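Local coordinates for adenosine kinase (Sinorhizobium meliloti, PDB 3UBO), which probably phosphorylates adenosine at the expense of ATP, as a member of the pfkB carbohydrate kinase family, and is captured here with adenosine and ADP bound, at residues T105-M118 / M129-D143. Residues are numbered along the deposited sequence; the frame is centred on the assembly and turned at random.
Sequences TKPLDGHPPTARSM and MNTYLGACVELGPED. With ADN (adenosine), chain C.
Ser117 and Thr131 face each other as a non-hydrogen-bonded pair of the antiparallel backbone, yet their hydroxyls share a hydrogen bond on the adenosine side of the sheet, 2.7 Å from Ser117 OG to Thr131 OG1. Thr131 OG1 also lies 3.0 Å from N7 of the adenosine, which places it between the Ser117 hydroxyl and the purine. Met129 sets its selenium 3.4 Å from C8 of the base; the bend at its last torsion (chi3 -54°) keeps the methyl near C8 as well.

Arg116 and Tyr132 are joined by a reciprocal pair of backbone hydrogen bonds, the shorter from Tyr132 N to Arg116 O at 2.9 Å. On the opposite face of the sheet from Ser117 and Thr131, Tyr132 CD2 stands over the rim of the Arg116 guanidinium. With CG anti to the backbone N (chi1 156°), the Tyr132 ring is turned toward the prolines, and Tyr132 OH lies 3.6 Å from Pro113 CD; Gly134 N sits above the ring centre.

Past the strand ends the pairing continues as a backbone hydrogen bond, Ala135 N to Pro113 O at 2.7 Å, made from above the carbonyl plane. Beside it the methyl of Ala115 packs on Cys136 SG.

Strands 116-121 and 127-132 form a beta hairpin within the five-stranded mixed sheet bordering the adenosine pocket. Strand 16-21 flanks 116-121, strand 37-39 flanks 127-132, and helix 42-50 packs on the face bearing Arg116, Met118 and Tyr132.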
ATOM      1  N   THR A 105       1.034 -16.363 -17.322  1.00 57.74           N
ATOM      2  CA  THR A 105      -0.347 -16.836 -17.167  1.00 57.89           C
ATOM      3  C   THR A 105      -1.451 -15.902 -17.714  1.00 58.85           C
ATOM      4  O   THR A 105      -1.392 -14.687 -17.504  1.00 56.18           O
ATOM      5  CB  THR A 105      -0.666 -17.281 -15.762  1.00 56.18           C
ATOM      6  OG1 THR A 105       0.064 -18.485 -15.527  1.00 57.33           O
ATOM      7  CG2 THR A 105      -2.135 -17.597 -15.697  1.00 52.07           C
ATOM      8  N   LYS A 106      -2.407 -16.478 -18.476  1.00 60.91           N
ATOM      9  CA  LYS A 106      -3.445 -15.698 -19.157  1.00 58.81           C
ATOM     10  C   LYS A 106      -4.566 -15.235 -18.208  1.00 57.36           C
ATOM     11  O   LYS A 106      -5.059 -16.004 -17.396  1.00 54.51           O
ATOM     12  CB  LYS A 106      -4.020 -16.499 -20.304  1.00 59.11           C
ATOM     13  CG  LYS A 106      -4.702 -15.646 -21.413  1.00 61.53           C
ATOM     14  CD  LYS A 106      -5.923 -16.358 -22.113  1.00 61.12           C
ATOM     15  CE  LYS A 106      -5.999 -16.019 -23.663  1.00 64.18           C
ATOM     16  NZ  LYS A 106      -4.630 -15.977 -24.346  1.00 60.22           N
ATOM     17  N   PRO A 107      -4.954 -13.951 -18.291  1.00 59.30           N
ATOM     18  CA  PRO A 107      -5.971 -13.507 -17.325  1.00 58.40           C
ATOM     19  C   PRO A 107      -7.385 -13.847 -17.822  1.00 61.08           C
ATOM     20  O   PRO A 107      -7.574 -13.889 -19.033  1.00 57.13           O
ATOM     21  CB  PRO A 107      -5.781 -11.973 -17.314  1.00 56.03           C
ATOM     22  CG  PRO A 107      -5.219 -11.652 -18.678  1.00 55.44           C
ATOM     23  CD  PRO A 107      -4.291 -12.813 -18.965  1.00 56.30           C
ATOM     24  N   LEU A 108      -8.335 -13.987 -16.886  1.00 62.59           N
ATOM     25  CA  LEU A 108      -9.737 -14.329 -17.102  1.00 59.73           C
ATOM     26  C   LEU A 108     -10.564 -13.601 -18.187  1.00 69.11           C
ATOM     27  O   LEU A 108     -11.255 -14.284 -19.029  1.00 73.24           O
ATOM     28  CB  LEU A 108     -10.483 -14.258 -15.794  1.00 59.85           C
ATOM     29  CG  LEU A 108     -11.296 -15.527 -15.587  1.00 64.04           C
ATOM     30  CD1 LEU A 108     -10.467 -16.719 -16.004  1.00 62.00           C
ATOM     31  CD2 LEU A 108     -11.853 -15.711 -14.170  1.00 58.15           C
ATOM     32  N   ASP A 109     -10.583 -12.266 -18.238  1.00 69.46           N
ATOM     33  CA  ASP A 109     -11.613 -11.636 -19.174  1.00 73.02           C
ATOM     34  C   ASP A 109     -13.010 -11.583 -18.531  1.00 70.97           C
ATOM     35  O   ASP A 109     -13.854 -12.441 -18.786  1.00 68.42           O
ATOM     36  CB  ASP A 109     -11.767 -12.376 -20.534  1.00 70.47           C
ATOM     37  CG  ASP A 109     -10.536 -12.223 -21.455  1.00 77.08           C
ATOM     38  OD1 ASP A 109      -9.415 -11.785 -20.954  1.00 75.58           O
ATOM     39  OD2 ASP A 109     -10.722 -12.525 -22.687  1.00 74.85           O
ATOM     40  N   GLY A 110     -13.209 -10.618 -17.639  1.00 72.98           N
ATOM     41  CA  GLY A 110     -14.425 -10.573 -16.849  1.00 73.22           C
ATOM     42  C   GLY A 110     -14.473 -11.551 -15.679  1.00 71.08           C
ATOM     43  O   GLY A 110     -13.452 -12.198 -15.325  1.00 69.12           O
ATOM     44  N   HIS A 111     -15.680 -11.664 -15.118  1.00 70.44           N
ATOM     45  CA  HIS A 111     -15.971 -12.350 -13.844  1.00 70.36           C
ATOM     46  C   HIS A 111     -15.535 -13.818 -13.838  1.00 63.48           C
ATOM     47  O   HIS A 111     -15.575 -14.444 -14.854  1.00 64.69           O
ATOM     48  CB  HIS A 111     -17.496 -12.211 -13.493  1.00 72.70           C
ATOM     49  CG  HIS A 111     -17.913 -10.817 -13.069  1.00 76.00           C
ATOM     50  ND1 HIS A 111     -17.764  -9.704 -13.885  1.00 76.64           N
ATOM     51  CD2 HIS A 111     -18.477 -10.364 -11.912  1.00 76.65           C
ATOM     52  CE1 HIS A 111     -18.204  -8.630 -13.241  1.00 81.42           C
ATOM     53  NE2 HIS A 111     -18.639  -9.000 -12.043  1.00 79.42           N
ATOM     54  N   PRO A 112     -15.101 -14.344 -12.683  1.00 62.92           N
ATOM     55  CA  PRO A 112     -14.880 -13.554 -11.443  1.00 62.81           C
ATOM     56  C   PRO A 112     -13.799 -12.444 -11.531  1.00 61.20           C
ATOM     57  O   PRO A 112     -12.894 -12.490 -12.373  1.00 61.63           O
ATOM     58  CB  PRO A 112     -14.515 -14.619 -10.372  1.00 57.10           C
ATOM     59  CG  PRO A 112     -15.127 -15.860 -10.806  1.00 59.31           C
ATOM     60  CD  PRO A 112     -15.185 -15.791 -12.395  1.00 62.86           C
ATOM     61  N   PRO A 113     -13.883 -11.439 -10.652  1.00 58.85           N
ATOM     62  CA  PRO A 113     -12.777 -10.483 -10.720  1.00 57.27           C
ATOM     63  C   PRO A 113     -11.628 -11.043  -9.886  1.00 53.90           C
ATOM     64  O   PRO A 113     -11.796 -12.102  -9.223  1.00 51.96           O
ATOM     65  CB  PRO A 113     -13.358  -9.226 -10.077  1.00 54.84           C
ATOM     66  CG  PRO A 113     -14.704  -9.675  -9.494  1.00 58.11           C
ATOM     67  CD  PRO A 113     -14.721 -11.170  -9.486  1.00 60.09           C
ATOM     68  N   THR A 114     -10.496 -10.358  -9.972  1.00 48.96           N
ATOM     69  CA  THR A 114      -9.287 -10.773  -9.312  1.00 49.81           C
ATOM     70  C   THR A 114      -9.514 -11.067  -7.817  1.00 50.02           C
ATOM     71  O   THR A 114     -10.181 -10.328  -7.095  1.00 50.48           O
ATOM     72  CB  THR A 114      -8.230  -9.707  -9.590  1.00 53.10           C
ATOM     73  OG1 THR A 114      -7.918  -9.719 -10.991  1.00 49.85           O
ATOM     74  CG2 THR A 114      -6.988  -9.877  -8.766  1.00 49.61           C
ATOM     75  N   ALA A 115      -8.993 -12.181  -7.350  1.00 50.01           N
ATOM     76  CA  ALA A 115      -9.200 -12.543  -5.964  1.00 50.41           C
ATOM     77  C   ALA A 115      -8.677 -11.488  -5.007  1.00 50.58           C
ATOM     78  O   ALA A 115      -7.759 -10.778  -5.353  1.00 49.83           O
ATOM     79  CB  ALA A 115      -8.515 -13.808  -5.667  1.00 52.16           C
ATOM     80  N   ARG A 116      -9.276 -11.378  -3.827  1.00 50.71           N
ATOM     81  CA  ARG A 116      -8.854 -10.372  -2.859  1.00 51.99           C
ATOM     82  C   ARG A 116      -9.021 -10.891  -1.440  1.00 48.61           C
ATOM     83  O   ARG A 116      -9.869 -11.744  -1.181  1.00 48.98           O
ATOM     84  CB  ARG A 116      -9.652  -9.080  -3.046  1.00 50.17           C
ATOM     85  CG  ARG A 116     -11.065  -9.139  -2.492  1.00 53.38           C
ATOM     86  CD  ARG A 116     -11.646  -7.744  -2.315  1.00 56.72           C
ATOM     87  NE  ARG A 116     -12.998  -7.643  -2.858  1.00 62.08           N
ATOM     88  CZ  ARG A 116     -13.314  -7.887  -4.127  1.00 68.02           C
ATOM     89  NH1 ARG A 116     -12.373  -8.248  -4.989  1.00 58.76           N
ATOM     90  NH2 ARG A 116     -14.570  -7.768  -4.534  1.00 72.12           N
ATOM     91  N   SER A 117      -8.212 -10.378  -0.520  1.00 48.19           N
ATOM     92  CA  SER A 117      -8.289 -10.825   0.851  1.00 49.89           C
ATOM     93  C   SER A 117      -8.318  -9.649   1.816  1.00 49.79           C
ATOM     94  O   SER A 117      -7.507  -8.696   1.708  1.00 49.11           O
ATOM     95  CB  SER A 117      -7.156 -11.794   1.144  1.00 50.88           C
ATOM     96  OG  SER A 117      -7.204 -12.280   2.458  1.00 51.91           O
HETATM   97  N   MSE A 118      -9.307  -9.710   2.713  1.00 50.98           N
HETATM   98  CA  MSE A 118      -9.556  -8.658   3.708  1.00 51.02           C
HETATM   99  C   MSE A 118      -8.720  -9.029   4.861  1.00 49.91           C
HETATM  100  O   MSE A 118      -9.087  -9.939   5.598  1.00 49.01           O
HETATM  101  CB  MSE A 118     -11.003  -8.690   4.243  1.00 53.55           C
HETATM  102  CG  MSE A 118     -12.181  -8.265   3.355  1.00 53.14           C
HETATM  103 SE   MSE A 118     -11.882  -7.042   1.826  1.00 80.97          SE
HETATM  104  CE  MSE A 118     -10.549  -5.998   2.771  1.00 52.07           C
HETATM  105  N   MSE A 129      -7.349 -13.380   8.112  1.00 52.90           N
HETATM  106  CA  MSE A 129      -7.594 -13.143   6.719  1.00 52.41           C
HETATM  107  C   MSE A 129      -8.989 -13.650   6.255  1.00 54.33           C
HETATM  108  O   MSE A 129      -9.552 -14.568   6.825  1.00 54.45           O
HETATM  109  CB  MSE A 129      -6.460 -13.702   5.887  1.00 53.97           C
HETATM  110  CG  MSE A 129      -5.096 -13.035   6.070  1.00 59.79           C
HETATM  111 SE   MSE A 129      -3.584 -14.041   5.155  1.00 74.76          SE
HETATM  112  CE  MSE A 129      -4.077 -15.756   6.089  1.00 60.99           C
ATOM    113  N   ASN A 130      -9.537 -13.022   5.230  1.00 51.73           N
ATOM    114  CA  ASN A 130     -10.874 -13.304   4.844  1.00 51.94           C
ATOM    115  C   ASN A 130     -10.809 -13.098   3.362  1.00 51.97           C
ATOM    116  O   ASN A 130     -10.727 -11.964   2.853  1.00 50.56           O
ATOM    117  CB  ASN A 130     -11.827 -12.297   5.491  1.00 53.69           C
ATOM    118  CG  ASN A 130     -11.940 -12.449   7.003  1.00 53.84           C
ATOM    119  OD1 ASN A 130     -12.669 -13.329   7.499  1.00 53.39           O
ATOM    120  ND2 ASN A 130     -11.265 -11.548   7.744  1.00 50.65           N
ATOM    121  N   THR A 131     -10.829 -14.228   2.664  1.00 55.27           N
ATOM    122  CA  THR A 131     -10.386 -14.282   1.262  1.00 53.22           C
ATOM    123  C   THR A 131     -11.492 -14.727   0.411  1.00 50.43           C
ATOM    124  O   THR A 131     -12.147 -15.711   0.726  1.00 52.96           O
ATOM    125  CB  THR A 131      -9.170 -15.245   1.078  1.00 53.20           C
ATOM    126  OG1 THR A 131      -8.080 -14.744   1.871  1.00 55.15           O
ATOM    127  CG2 THR A 131      -8.728 -15.256  -0.334  1.00 50.36           C
ATOM    128  N   TYR A 132     -11.718 -13.959  -0.639  1.00 48.41           N
ATOM    129  CA  TYR A 132     -12.703 -14.291  -1.632  1.00 48.55           C
ATOM    130  C   TYR A 132     -11.888 -14.708  -2.871  1.00 50.32           C
ATOM    131  O   TYR A 132     -11.083 -13.924  -3.386  1.00 50.30           O
ATOM    132  CB  TYR A 132     -13.686 -13.102  -1.901  1.00 44.85           C
ATOM    133  CG  TYR A 132     -14.358 -13.157  -3.279  1.00 48.17           C
ATOM    134  CD1 TYR A 132     -15.262 -14.183  -3.603  1.00 47.09           C
ATOM    135  CD2 TYR A 132     -14.051 -12.227  -4.279  1.00 47.78           C
ATOM    136  CE1 TYR A 132     -15.857 -14.262  -4.857  1.00 45.37           C
ATOM    137  CE2 TYR A 132     -14.643 -12.292  -5.505  1.00 49.10           C
ATOM    138  CZ  TYR A 132     -15.561 -13.317  -5.809  1.00 49.25           C
ATOM    139  OH  TYR A 132     -16.157 -13.402  -7.080  1.00 50.39           O
ATOM    140  N   LEU A 133     -12.117 -15.923  -3.373  1.00 49.98           N
ATOM    141  CA  LEU A 133     -11.227 -16.487  -4.383  1.00 49.83           C
ATOM    142  C   LEU A 133     -11.303 -15.876  -5.783  1.00 52.33           C
ATOM    143  O   LEU A 133     -10.334 -15.951  -6.536  1.00 51.83           O
ATOM    144  CB  LEU A 133     -11.375 -17.993  -4.406  1.00 48.28           C
ATOM    145  CG  LEU A 133     -10.872 -18.580  -3.101  1.00 53.69           C
ATOM    146  CD1 LEU A 133     -11.450 -19.965  -2.727  1.00 52.94           C
ATOM    147  CD2 LEU A 133      -9.371 -18.567  -3.190  1.00 52.31           C
ATOM    148  N   GLY A 134     -12.424 -15.238  -6.138  1.00 52.08           N
ATOM    149  CA  GLY A 134     -12.548 -14.579  -7.451  1.00 50.93           C
ATOM    150  C   GLY A 134     -12.003 -15.433  -8.588  1.00 55.26           C
ATOM    151  O   GLY A 134     -12.240 -16.649  -8.596  1.00 56.12           O
ATOM    152  N   ALA A 135     -11.322 -14.789  -9.549  1.00 55.78           N
ATOM    153  CA  ALA A 135     -10.613 -15.447 -10.643  1.00 51.88           C
ATOM    154  C   ALA A 135      -9.862 -16.759 -10.260  1.00 54.86           C
ATOM    155  O   ALA A 135      -9.976 -17.756 -10.946  1.00 57.15           O
ATOM    156  CB  ALA A 135      -9.702 -14.437 -11.387  1.00 49.70           C
ATOM    157  N   CYS A 136      -9.144 -16.812  -9.147  1.00 53.90           N
ATOM    158  CA  CYS A 136      -8.509 -18.047  -8.688  1.00 53.23           C
ATOM    159  C   CYS A 136      -9.259 -19.428  -8.850  1.00 58.18           C
ATOM    160  O   CYS A 136      -8.648 -20.491  -8.772  1.00 60.71           O
ATOM    161  CB  CYS A 136      -8.017 -17.848  -7.238  1.00 53.06           C
ATOM    162  SG  CYS A 136      -6.882 -16.374  -7.139  1.00 54.90           S
ATOM    163  N   VAL A 137     -10.558 -19.476  -9.054  1.00 57.79           N
ATOM    164  CA  VAL A 137     -11.165 -20.821  -9.172  1.00 61.01           C
ATOM    165  C   VAL A 137     -10.979 -21.424 -10.582  1.00 59.52           C
ATOM    166  O   VAL A 137     -10.955 -22.628 -10.759  1.00 59.00           O
ATOM    167  CB  VAL A 137     -12.653 -20.821  -8.814  1.00 58.85           C
ATOM    168  CG1 VAL A 137     -12.859 -20.557  -7.330  1.00 54.71           C
ATOM    169  CG2 VAL A 137     -13.381 -19.805  -9.706  1.00 57.12           C
ATOM    170  N   GLU A 138     -10.835 -20.523 -11.551  1.00 61.75           N
ATOM    171  CA  GLU A 138     -10.526 -20.775 -12.972  1.00 60.68           C
ATOM    172  C   GLU A 138      -9.094 -21.232 -13.202  1.00 61.94           C
ATOM    173  O   GLU A 138      -8.662 -21.323 -14.332  1.00 63.87           O
ATOM    174  CB  GLU A 138     -10.669 -19.480 -13.807  1.00 59.70           C
ATOM    175  CG  GLU A 138     -12.028 -18.789 -13.803  1.00 62.09           C
ATOM    176  CD  GLU A 138     -13.171 -19.625 -14.427  1.00 66.72           C
ATOM    177  OE1 GLU A 138     -12.857 -20.682 -15.076  1.00 68.88           O
ATOM    178  OE2 GLU A 138     -14.374 -19.214 -14.276  1.00 64.56           O
ATOM    179  N   LEU A 139      -8.318 -21.465 -12.154  1.00 62.83           N
ATOM    180  CA  LEU A 139      -6.953 -21.852 -12.423  1.00 62.10           C
ATOM    181  C   LEU A 139      -6.949 -23.340 -12.577  1.00 63.98           C
ATOM    182  O   LEU A 139      -7.496 -24.080 -11.713  1.00 64.80           O
ATOM    183  CB  LEU A 139      -6.005 -21.465 -11.289  1.00 61.73           C
ATOM    184  CG  LEU A 139      -4.569 -22.014 -11.434  1.00 59.63           C
ATOM    185  CD1 LEU A 139      -3.618 -21.038 -12.193  1.00 56.04           C
ATOM    186  CD2 LEU A 139      -4.031 -22.506 -10.096  1.00 51.53           C
ATOM    187  N   GLY A 140      -6.304 -23.767 -13.646  1.00 60.35           N
ATOM    188  CA  GLY A 140      -6.183 -25.184 -13.863  1.00 67.42           C
ATOM    189  C   GLY A 140      -5.050 -25.588 -14.796  1.00 67.50           C
ATOM    190  O   GLY A 140      -4.136 -24.757 -15.066  1.00 64.45           O
ATOM    191  N   PRO A 141      -5.104 -26.857 -15.290  1.00 67.44           N
ATOM    192  CA  PRO A 141      -4.046 -27.498 -16.062  1.00 63.16           C
ATOM    193  C   PRO A 141      -3.712 -26.698 -17.258  1.00 62.04           C
ATOM    194  O   PRO A 141      -2.572 -26.719 -17.643  1.00 63.28           O
ATOM    195  CB  PRO A 141      -4.652 -28.816 -16.435  1.00 60.20           C
ATOM    196  CG  PRO A 141      -5.494 -29.146 -15.283  1.00 63.82           C
ATOM    197  CD  PRO A 141      -6.131 -27.837 -14.913  1.00 68.46           C
ATOM    198  N   GLU A 142      -4.641 -25.928 -17.782  1.00 62.05           N
ATOM    199  CA  GLU A 142      -4.418 -25.225 -19.037  1.00 63.87           C
ATOM    200  C   GLU A 142      -3.370 -24.164 -18.846  1.00 65.74           C
ATOM    201  O   GLU A 142      -2.810 -23.622 -19.818  1.00 64.77           O
ATOM    202  CB  GLU A 142      -5.731 -24.587 -19.403  1.00 64.57           C
ATOM    203  CG  GLU A 142      -6.822 -25.526 -18.886  1.00 68.32           C
ATOM    204  CD  GLU A 142      -8.045 -24.811 -18.334  1.00 75.48           C
ATOM    205  OE1 GLU A 142      -7.954 -24.228 -17.183  1.00 71.85           O
ATOM    206  OE2 GLU A 142      -9.088 -24.869 -19.072  1.00 73.97           O
ATOM    207  N   ASP A 143      -3.110 -23.876 -17.571  1.00 63.08           N
ATOM    208  CA  ASP A 143      -2.309 -22.730 -17.151  1.00 62.93           C
ATOM    209  C   ASP A 143      -0.867 -23.093 -16.751  1.00 63.31           C
ATOM    210  O   ASP A 143      -0.074 -22.198 -16.398  1.00 62.20           O
ATOM    211  CB  ASP A 143      -3.017 -22.029 -15.979  1.00 62.39           C
ATOM    212  CG  ASP A 143      -4.233 -21.212 -16.407  1.00 58.05           C
ATOM    213  OD1 ASP A 143      -4.091 -20.418 -17.384  1.00 53.00           O
ATOM    214  OD2 ASP A 143      -5.278 -21.357 -15.712  1.00 55.54           O
TER
HETATM  215  O5' ADN C 353       0.444 -15.803   4.479  1.00 62.56           O
HETATM  216  C5' ADN C 353       0.588 -14.471   3.858  1.00 59.20           C
HETATM  217  C4' ADN C 353      -0.327 -14.242   2.606  1.00 57.27           C
HETATM  218  O4' ADN C 353      -1.442 -15.139   2.545  1.00 60.11           O
HETATM  219  C3' ADN C 353      -0.954 -12.842   2.095  1.00 55.91           C
HETATM  220  O3' ADN C 353      -0.228 -11.818   1.459  1.00 58.64           O
HETATM  221  C2' ADN C 353      -2.205 -13.311   1.279  1.00 56.50           C
HETATM  222  O2' ADN C 353      -2.335 -12.764  -0.051  1.00 55.59           O
HETATM  223  C1' ADN C 353      -2.071 -14.780   1.366  1.00 59.74           C
HETATM  224  N9  ADN C 353      -3.405 -15.453   1.351  1.00 61.81           N
HETATM  225  C8  ADN C 353      -4.560 -15.291   2.170  1.00 62.11           C
HETATM  226  N7  ADN C 353      -5.525 -16.280   1.839  1.00 59.29           N
HETATM  227  C5  ADN C 353      -4.951 -17.059   0.818  1.00 62.73           C
HETATM  228  C6  ADN C 353      -5.437 -18.168   0.072  1.00 61.53           C
HETATM  229  N6  ADN C 353      -6.732 -18.741   0.319  1.00 60.93           N
HETATM  230  N1  ADN C 353      -4.569 -18.741  -0.927  1.00 61.70           N
HETATM  231  C2  ADN C 353      -3.262 -18.197  -1.154  1.00 60.08           C
HETATM  232  N3  ADN C 353      -2.740 -17.096  -0.433  1.00 58.33           N
HETATM  233  C4  ADN C 353      -3.619 -16.541   0.528  1.00 60.90           C